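Local coordinates for peroxisomal membrane protein PEX15 (Saccharomyces cerevisiae, PDB 5VXV) that anchors the PEX1-PEX6 AAA-ATPase complex to the peroxisomal membrane, where that complex extracts the import receptor PEX5, at residues G86-L91 with S127-V132; M40-F45 with I78-I83; C100-I105 with F155-K160. All blocks are in the same frame, centred on the assembly; numbering follows the deposited sequence.

Interaction 1. Residues G86-L91 with S127-V132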
loop_
_atom_site.group_PDB
_atom_site.type_symbol
_atom_site.label_atom_id
_atom_site.label_comp_id
_atom_site.label_asym_id
_atom_site.label_seq_id
_atom_site.Cartn_x
_atom_site.Cartn_y
_atom_site.Cartn_z
ATOM N N GLY A 86 3.168 -12.522 -3.472
ATOM C CA GLY A 86 3.915 -13.636 -4.028
ATOM C C GLY A 86 4.730 -13.299 -5.257
ATOM O O GLY A 86 5.641 -14.056 -5.608
ATOM N N ASP A 87 4.426 -12.187 -5.926
ATOM C CA ASP A 87 5.202 -11.733 -7.080
ATOM C C ASP A 87 6.156 -10.653 -6.584
ATOM O O ASP A 87 5.863 -9.459 -6.650
ATOM C CB ASP A 87 4.303 -11.213 -8.194
ATOM C CG ASP A 87 5.081 -10.875 -9.451
ATOM O OD1 ASP A 87 6.329 -10.924 -9.407
ATOM O OD2 ASP A 87 4.451 -10.555 -10.480
ATOM N N LEU A 88 7.313 -11.086 -6.082
ATOM C CA LEU A 88 8.292 -10.151 -5.547
ATOM C C LEU A 88 8.899 -9.254 -6.616
ATOM O O LEU A 88 9.567 -8.276 -6.265
ATOM C CB LEU A 88 9.403 -10.920 -4.824
ATOM C CG LEU A 88 8.973 -11.788 -3.636
ATOM C CD1 LEU A 88 10.179 -12.487 -3.029
ATOM C CD2 LEU A 88 8.245 -10.973 -2.572
ATOM N N SER A 89 8.677 -9.547 -7.900
ATOM C CA SER A 89 9.204 -8.710 -8.969
ATOM C C SER A 89 8.351 -7.475 -9.237
ATOM O O SER A 89 8.787 -6.600 -9.994
ATOM C CB SER A 89 9.331 -9.518 -10.264
ATOM O OG SER A 89 8.082 -9.637 -10.922
ATOM N N LYS A 90 7.165 -7.378 -8.643
ATOM C CA LYS A 90 6.264 -6.243 -8.843
ATOM C C LYS A 90 6.014 -5.565 -7.497
ATOM O O LYS A 90 4.895 -5.562 -6.971
ATOM C CB LYS A 90 4.955 -6.702 -9.508
ATOM C CG LYS A 90 5.131 -7.090 -10.975
ATOM C CD LYS A 90 3.818 -7.490 -11.644
ATOM C CE LYS A 90 2.784 -6.381 -11.577
ATOM N NZ LYS A 90 1.623 -6.621 -12.485
ATOM N N LEU A 91 7.070 -4.963 -6.947
ATOM C CA LEU A 91 6.960 -4.337 -5.635
ATOM C C LEU A 91 6.065 -3.102 -5.663
ATOM O O LEU A 91 5.402 -2.801 -4.666
ATOM C CB LEU A 91 8.352 -3.980 -5.123
ATOM C CG LEU A 91 8.448 -3.424 -3.702
ATOM C CD1 LEU A 91 7.794 -4.360 -2.694
ATOM C CD2 LEU A 91 9.905 -3.200 -3.346
ATOM N N SER A 127 5.772 -5.627 8.140
ATOM C CA SER A 127 7.130 -5.877 8.615
ATOM C C SER A 127 7.563 -7.305 8.306
ATOM O O SER A 127 8.720 -7.540 7.938
ATOM C CB SER A 127 7.240 -5.579 10.113
ATOM O OG SER A 127 6.308 -6.324 10.869
ATOM N N ASP A 128 6.652 -8.273 8.438
ATOM C CA ASP A 128 6.965 -9.630 8.002
ATOM C C ASP A 128 7.331 -9.655 6.524
ATOM O O ASP A 128 8.282 -10.337 6.121
ATOM C CB ASP A 128 5.787 -10.570 8.263
ATOM C CG ASP A 128 5.652 -10.961 9.725
ATOM O OD1 ASP A 128 6.622 -10.796 10.497
ATOM O OD2 ASP A 128 4.566 -11.455 10.096
ATOM N N PHE A 129 6.587 -8.920 5.693
ATOM C CA PHE A 129 6.881 -8.942 4.266
ATOM C C PHE A 129 8.210 -8.266 3.961
ATOM O O PHE A 129 8.949 -8.713 3.077
ATOM C CB PHE A 129 5.780 -8.268 3.456
ATOM C CG PHE A 129 6.151 -8.109 2.020
ATOM C CD1 PHE A 129 6.112 -9.198 1.168
ATOM C CD2 PHE A 129 6.608 -6.898 1.534
ATOM C CE1 PHE A 129 6.490 -9.076 -0.144
ATOM C CE2 PHE A 129 6.987 -6.771 0.217
ATOM C CZ PHE A 129 6.931 -7.862 -0.621
ATOM N N ILE A 130 8.518 -7.169 4.656
ATOM C CA ILE A 130 9.792 -6.491 4.433
ATOM C C ILE A 130 10.947 -7.463 4.639
ATOM O O ILE A 130 11.902 -7.488 3.853
ATOM C CB ILE A 130 9.909 -5.254 5.343
ATOM C CG1 ILE A 130 8.917 -4.175 4.894
ATOM C CG2 ILE A 130 11.326 -4.687 5.312
ATOM C CD1 ILE A 130 8.712 -3.065 5.905
ATOM N N PHE A 131 10.878 -8.286 5.689
ATOM C CA PHE A 131 11.931 -9.271 5.917
ATOM C C PHE A 131 12.005 -10.260 4.761
ATOM O O PHE A 131 13.096 -10.587 4.276
ATOM C CB PHE A 131 11.699 -10.011 7.235
ATOM C CG PHE A 131 12.696 -11.112 7.489
ATOM C CD1 PHE A 131 13.883 -10.852 8.150
ATOM C CD2 PHE A 131 12.454 -12.403 7.049
ATOM C CE1 PHE A 131 14.805 -11.854 8.374
ATOM C CE2 PHE A 131 13.376 -13.411 7.271
ATOM C CZ PHE A 131 14.553 -13.134 7.937
ATOM N N VAL A 132 10.851 -10.767 4.321
ATOM C CA VAL A 132 10.827 -11.683 3.183
ATOM C C VAL A 132 11.486 -11.036 1.974
ATOM O O VAL A 132 12.303 -11.655 1.283
ATOM C CB VAL A 132 9.383 -12.117 2.870
ATOM C CG1 VAL A 132 9.319 -12.891 1.550
ATOM C CG2 VAL A 132 8.827 -12.970 4.000
#

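Interaction 2. Residues M40-F45 with I78-I83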
loop_
_atom_site.group_PDB
_atom_site.type_symbol
_atom_site.label_atom_id
_atom_site.label_comp_id
_atom_site.label_asym_id
_atom_site.label_seq_id
_atom_site.Cartn_x
_atom_site.Cartn_y
_atom_site.Cartn_z
HETATM N N MSE A 40 -4.411 -9.526 -15.366
HETATM C CA MSE A 40 -4.531 -8.116 -15.733
HETATM C C MSE A 40 -5.831 -7.498 -15.218
HETATM O O MSE A 40 -5.916 -6.280 -15.050
HETATM C CB MSE A 40 -4.422 -7.938 -17.250
HETATM C CG MSE A 40 -2.994 -8.020 -17.796
HETATM SE SE MSE A 40 -1.727 -6.798 -16.921
HETATM C CE MSE A 40 -0.932 -8.045 -15.649
ATOM N N ILE A 41 -6.841 -8.331 -14.954
ATOM C CA ILE A 41 -8.037 -7.828 -14.286
ATOM C C ILE A 41 -7.706 -7.422 -12.856
ATOM O O ILE A 41 -8.132 -6.362 -12.378
ATOM C CB ILE A 41 -9.167 -8.875 -14.337
ATOM C CG1 ILE A 41 -9.577 -9.131 -15.791
ATOM C CG2 ILE A 41 -10.369 -8.406 -13.511
ATOM C CD1 ILE A 41 -10.705 -10.138 -15.971
ATOM N N LEU A 42 -6.940 -8.256 -12.147
ATOM C CA LEU A 42 -6.477 -7.880 -10.815
ATOM C C LEU A 42 -5.604 -6.633 -10.872
ATOM O O LEU A 42 -5.748 -5.727 -10.045
ATOM C CB LEU A 42 -5.713 -9.045 -10.185
ATOM C CG LEU A 42 -5.004 -8.789 -8.853
ATOM C CD1 LEU A 42 -5.975 -8.310 -7.793
ATOM C CD2 LEU A 42 -4.294 -10.058 -8.396
ATOM N N ASP A 43 -4.698 -6.566 -11.851
ATOM C CA ASP A 43 -3.809 -5.414 -11.963
ATOM C C ASP A 43 -4.601 -4.126 -12.167
ATOM O O ASP A 43 -4.295 -3.099 -11.550
ATOM C CB ASP A 43 -2.825 -5.633 -13.112
ATOM C CG ASP A 43 -1.496 -4.937 -12.889
ATOM O OD1 ASP A 43 -0.947 -5.031 -11.769
ATOM O OD2 ASP A 43 -0.993 -4.300 -13.838
ATOM N N LEU A 44 -5.621 -4.158 -13.028
ATOM C CA LEU A 44 -6.450 -2.972 -13.234
ATOM C C LEU A 44 -7.179 -2.590 -11.954
ATOM O O LEU A 44 -7.221 -1.416 -11.572
ATOM C CB LEU A 44 -7.453 -3.215 -14.363
ATOM C CG LEU A 44 -8.509 -2.116 -14.545
ATOM C CD1 LEU A 44 -7.859 -0.772 -14.847
ATOM C CD2 LEU A 44 -9.500 -2.487 -15.638
ATOM N N PHE A 45 -7.773 -3.576 -11.282
ATOM C CA PHE A 45 -8.527 -3.298 -10.066
ATOM C C PHE A 45 -7.663 -2.587 -9.032
ATOM O O PHE A 45 -8.072 -1.573 -8.456
ATOM C CB PHE A 45 -9.087 -4.601 -9.500
ATOM C CG PHE A 45 -9.781 -4.433 -8.185
ATOM C CD1 PHE A 45 -11.016 -3.812 -8.117
ATOM C CD2 PHE A 45 -9.199 -4.894 -7.015
ATOM C CE1 PHE A 45 -11.660 -3.655 -6.911
ATOM C CE2 PHE A 45 -9.840 -4.741 -5.804
ATOM C CZ PHE A 45 -11.071 -4.121 -5.750
ATOM N N ILE A 78 -6.886 -12.442 2.209
ATOM C CA ILE A 78 -5.773 -13.356 2.446
ATOM C C ILE A 78 -5.302 -13.969 1.133
ATOM O O ILE A 78 -4.097 -14.045 0.864
ATOM C CB ILE A 78 -6.187 -14.432 3.468
ATOM C CG1 ILE A 78 -6.378 -13.790 4.845
ATOM C CG2 ILE A 78 -5.146 -15.550 3.548
ATOM C CD1 ILE A 78 -7.124 -14.654 5.837
ATOM N N GLU A 79 -6.244 -14.405 0.293
ATOM C CA GLU A 79 -5.875 -15.004 -0.987
ATOM C C GLU A 79 -5.271 -13.968 -1.928
ATOM O O GLU A 79 -4.271 -14.246 -2.604
ATOM C CB GLU A 79 -7.097 -15.663 -1.630
ATOM N N THR A 80 -5.862 -12.772 -1.994
ATOM C CA THR A 80 -5.312 -11.728 -2.853
ATOM C C THR A 80 -3.907 -11.351 -2.408
ATOM O O THR A 80 -3.012 -11.161 -3.241
ATOM C CB THR A 80 -6.221 -10.498 -2.843
ATOM O OG1 THR A 80 -7.542 -10.871 -3.244
ATOM C CG2 THR A 80 -5.693 -9.426 -3.797
ATOM N N ARG A 81 -3.700 -11.242 -1.094
ATOM C CA ARG A 81 -2.381 -10.919 -0.562
ATOM C C ARG A 81 -1.350 -11.957 -0.989
ATOM O O ARG A 81 -0.233 -11.605 -1.388
ATOM C CB ARG A 81 -2.460 -10.817 0.965
ATOM C CG ARG A 81 -1.474 -9.848 1.583
ATOM C CD ARG A 81 -1.976 -9.290 2.910
ATOM N NE ARG A 81 -2.056 -10.299 3.966
ATOM C CZ ARG A 81 -3.168 -10.663 4.607
ATOM N NH1 ARG A 81 -4.343 -10.114 4.319
ATOM N NH2 ARG A 81 -3.104 -11.586 5.556
ATOM N N LYS A 82 -1.711 -13.243 -0.931
ATOM C CA LYS A 82 -0.788 -14.290 -1.356
ATOM C C LYS A 82 -0.394 -14.120 -2.819
ATOM O O LYS A 82 0.759 -14.366 -3.189
ATOM C CB LYS A 82 -1.413 -15.666 -1.125
ATOM C CG LYS A 82 -1.571 -16.037 0.342
ATOM C CD LYS A 82 -2.140 -17.436 0.510
ATOM C CE LYS A 82 -2.268 -17.811 1.979
ATOM N N ILE A 83 -1.337 -13.701 -3.665
ATOM C CA ILE A 83 -1.037 -13.513 -5.083
ATOM C C ILE A 83 -0.125 -12.309 -5.279
ATOM O O ILE A 83 0.886 -12.384 -5.987
ATOM C CB ILE A 83 -2.338 -13.357 -5.891
ATOM C CG1 ILE A 83 -3.163 -14.645 -5.836
ATOM C CG2 ILE A 83 -2.028 -12.981 -7.344
ATOM C CD1 ILE A 83 -4.563 -14.502 -6.404
#

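Interaction 3. Residues C100-I105 with F155-K160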
loop_
_atom_site.group_PDB
_atom_site.type_symbol
_atom_site.label_atom_id
_atom_site.label_comp_id
_atom_site.label_asym_id
_atom_site.label_seq_id
_atom_site.Cartn_x
_atom_site.Cartn_y
_atom_site.Cartn_z
ATOM N N CYS A 100 -4.086 0.480 -0.446
ATOM C CA CYS A 100 -5.522 0.215 -0.470
ATOM C C CYS A 100 -6.007 -0.326 0.871
ATOM O O CYS A 100 -7.088 0.046 1.341
ATOM C CB CYS A 100 -5.861 -0.759 -1.599
ATOM S SG CYS A 100 -5.675 -0.050 -3.252
ATOM N N CYS A 101 -5.224 -1.203 1.505
ATOM C CA CYS A 101 -5.578 -1.669 2.844
ATOM C C CYS A 101 -5.625 -0.505 3.826
ATOM O O CYS A 101 -6.516 -0.435 4.680
ATOM C CB CYS A 101 -4.577 -2.721 3.319
ATOM S SG CYS A 101 -4.571 -4.249 2.356
ATOM N N ILE A 102 -4.673 0.420 3.712
ATOM C CA ILE A 102 -4.644 1.590 4.582
ATOM C C ILE A 102 -5.892 2.439 4.374
ATOM O O ILE A 102 -6.476 2.959 5.330
ATOM C CB ILE A 102 -3.355 2.393 4.324
ATOM C CG1 ILE A 102 -2.138 1.601 4.813
ATOM C CG2 ILE A 102 -3.409 3.764 4.996
ATOM C CD1 ILE A 102 -0.818 2.095 4.264
ATOM N N LYS A 103 -6.321 2.585 3.119
ATOM C CA LYS A 103 -7.490 3.409 2.827
ATOM C C LYS A 103 -8.746 2.855 3.486
ATOM O O LYS A 103 -9.624 3.624 3.894
ATOM C CB LYS A 103 -7.687 3.528 1.318
ATOM C CG LYS A 103 -6.795 4.577 0.681
ATOM C CD LYS A 103 -6.940 4.601 -0.826
ATOM C CE LYS A 103 -5.960 5.577 -1.454
ATOM N NZ LYS A 103 -5.965 5.488 -2.938
ATOM N N VAL A 104 -8.851 1.530 3.599
ATOM C CA VAL A 104 -9.995 0.926 4.281
ATOM C C VAL A 104 -9.973 1.287 5.762
ATOM O O VAL A 104 -10.974 1.741 6.325
ATOM C CB VAL A 104 -9.996 -0.602 4.076
ATOM C CG1 VAL A 104 -11.010 -1.280 5.002
ATOM C CG2 VAL A 104 -10.299 -0.942 2.625
ATOM N N ILE A 105 -8.828 1.083 6.413
ATOM C CA ILE A 105 -8.716 1.383 7.837
ATOM C C ILE A 105 -8.984 2.859 8.088
ATOM O O ILE A 105 -9.661 3.229 9.055
ATOM C CB ILE A 105 -7.326 0.967 8.354
ATOM C CG1 ILE A 105 -7.128 -0.544 8.199
ATOM C CG2 ILE A 105 -7.146 1.378 9.816
ATOM C CD1 ILE A 105 -5.697 -1.005 8.417
ATOM N N PHE A 155 5.242 6.667 7.094
ATOM C CA PHE A 155 4.429 7.873 6.977
ATOM C C PHE A 155 2.934 7.569 6.970
ATOM O O PHE A 155 2.141 8.352 7.501
ATOM C CB PHE A 155 4.816 8.648 5.715
ATOM C CG PHE A 155 6.221 9.183 5.739
ATOM C CD1 PHE A 155 6.675 9.924 6.817
ATOM C CD2 PHE A 155 7.089 8.938 4.690
ATOM C CE1 PHE A 155 7.968 10.412 6.848
ATOM C CE2 PHE A 155 8.381 9.421 4.715
ATOM C CZ PHE A 155 8.823 10.158 5.794
ATOM N N GLN A 156 2.519 6.456 6.367
ATOM C CA GLN A 156 1.095 6.155 6.307
ATOM C C GLN A 156 0.608 5.333 7.493
ATOM O O GLN A 156 -0.534 5.515 7.930
ATOM C CB GLN A 156 0.761 5.427 5.001
ATOM C CG GLN A 156 1.094 6.234 3.754
ATOM C CD GLN A 156 0.187 5.909 2.581
ATOM O OE1 GLN A 156 -0.954 5.478 2.758
ATOM N NE2 GLN A 156 0.689 6.123 1.370
ATOM N N VAL A 157 1.440 4.447 8.036
ATOM C CA VAL A 157 1.002 3.569 9.116
ATOM C C VAL A 157 1.411 4.152 10.466
ATOM O O VAL A 157 0.551 4.466 11.297
ATOM C CB VAL A 157 1.553 2.143 8.928
ATOM C CG1 VAL A 157 1.014 1.216 10.008
ATOM C CG2 VAL A 157 1.184 1.614 7.550
ATOM N N LYS A 158 2.716 4.315 10.700
ATOM C CA LYS A 158 3.158 4.767 12.019
ATOM C C LYS A 158 2.705 6.197 12.297
ATOM O O LYS A 158 2.340 6.525 13.432
ATOM C CB LYS A 158 4.680 4.657 12.152
ATOM C CG LYS A 158 5.267 3.264 11.912
ATOM C CD LYS A 158 4.591 2.160 12.725
ATOM C CE LYS A 158 4.713 2.378 14.225
ATOM N NZ LYS A 158 4.360 1.146 14.990
ATOM N N VAL A 159 2.720 7.061 11.282
ATOM C CA VAL A 159 2.327 8.457 11.450
ATOM C C VAL A 159 0.817 8.600 11.299
ATOM O O VAL A 159 0.115 8.911 12.267
ATOM C CB VAL A 159 3.073 9.364 10.451
ATOM C CG1 VAL A 159 2.479 10.776 10.420
ATOM C CG2 VAL A 159 4.551 9.430 10.800
ATOM N N LYS A 160 0.301 8.366 10.089
ATOM C CA LYS A 160 -1.073 8.758 9.787
ATOM C C LYS A 160 -2.089 7.896 10.534
ATOM O O LYS A 160 -2.977 8.424 11.214
ATOM C CB LYS A 160 -1.319 8.692 8.280
ATOM C CG LYS A 160 -2.706 9.160 7.874
#

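Interaction 1. Residues G86-L91 with S127-V132
L88 and L91 meet the outer end of the F129 ring, and through it the connection between helix 75-86 and helix 91-108 rests on helix 112-136. The motif on the first side is a short helix-to-helix link: a type I beta turn from D87 to K90, with K90 at the N-cap position of the next helix, in an all-helical domain. F129 is the side chain to follow. At CB it leaves helix 112-136 with CG anti to the backbone N (chi1 172°), which sends the ring out from the helix so that its far atoms do the touching. CE1 lies 3.5 Å from L88 CD2, a methyl that comes at the ring obliquely. CE2 lies 3.9 Å from L91 CD1, which meets the ring edge near its plane. CZ, the tip, reaches both leucine methyls, 3.9 Å from L88 CD2 and 4.2 Å from L91 CD1. The ring is buried, and I94 and F98 of helix 91-108 and L149 of helix 143-161 also touch it. With the ring cut back to an alanine, L88 CD2 and L91 CD1 would probably lose their aromatic neighbour, and a gap would be likely to open between the turn and helix 112-136. All of this contact is apolar; the polar work is done within the link, where D87 makes an Asx turn that probably helps hold the backbone around L88. D87 OD1 accepts two bonds from S89: N is 3.1 Å from OD1 and approaches from above the carboxylate plane, while the S89 hydroxyl OG lies 2.7 Å from OD1, on its syn side.

Interaction 2. Residues M40-F45 with I78-I83
Between segments 40-45 and 78-83 the nearest CA atoms are those of L42 and T80, 8.9 Å apart, a separation bridged by side chains alone. L42 carries the contact from its side. Its CG stands anti to the backbone N (chi1 173°), and the forked end is divided between two residues of the other helix. One branch, CD1, approaches T80 CG2 at 4.2 Å; the other, CD2, lies closer to its partner, 3.8 Å from I83 CG2. T80 and I83 are three residues apart, about one helical turn, and both side chains leave their backbone toward residues 40-45, so L42 meets two successive positions on one helix face. This is apolar helix-to-helix packing in an alpha-helical domain, and a third helix lies beside it: residues 32-37 supply F35 against L42, I32 against T80 and K36 against I83. T80 presents a methyl rather than its hydroxyl because of its rotation: CG2 is anti to the backbone N, while OG1 turns back along its own helix and is hydrogen-bonded to Q76 O, one turn earlier. The buried hydroxyl thus has a partner in its own helix, and the surface it leaves to L42 is hydrocarbon. I83, less deeply buried than L42 and T80, meets L42 with its CG2 branch.

Interaction 3. Residues C100-I105 with F155-K160
Apolar packing comes first: I102, on helix 91-108, points toward helix 143-161 and brings its CD1 to 3.9 Å from V157 CG2. The CA atoms of these two residues are 7.5 Å apart, the nearest CA pair of the two segments. CD1 also reaches the base of Q156, lying 3.8 Å from Q156 CB. The extended end of I102 (chi2 163°) carries this methyl out to touch both neighbours.

The second kind is a polar atom set against hydrocarbon. Q156 crosses I102 at about a right angle, and its OE1 lies against two branches of the isoleucine, 3.7 Å from I102 CD1 and 3.7 Å from I102 CG2. These are van der Waals contacts. Q156 is partly exposed and borders the contact, whereas I102 and V157 are buried.

Backbone bonding adds a local feature: K160 N is bonded to F155 O at 3.2 Å, a span of five residues that makes a pi-type turn in helix 143-161. Both Q156 and V157 lie within this widened turn.

Around the contact, L122 of helix 112-136 packs on I102, and K158 forms a salt bridge with E123 of the same helix. Three helices consecutive in the chain, 91-108, 112-136 and 143-161, therefore share this buried region, an arrangement typical of an all-alpha helical bundle.

In the fold
Along the chain, interaction 2 closes before either of the others opens, whereas interactions 1 and 3 alternate their segments, spanning helices 91-108, 112-136 and 143-161. Interaction 2 joins the earlier helices 39-51 and 75-86. The centres of interactions 1 and 2 are 14 Å apart, and a salt bridge ties them directly, K90 NZ to D43 OD1 at 3.1 Å. Interaction 3 touches neither: its nearest atoms are about 6 Å from interaction 2 and about 9 Å from interaction 1. Helix 91-108, which begins at L91 and carries I102, links the levels of interactions 1 and 3. Together the contacts join helices, not all chain neighbours, into a helical, predicted cytoplasmic domain of a longer membrane-anchored protein.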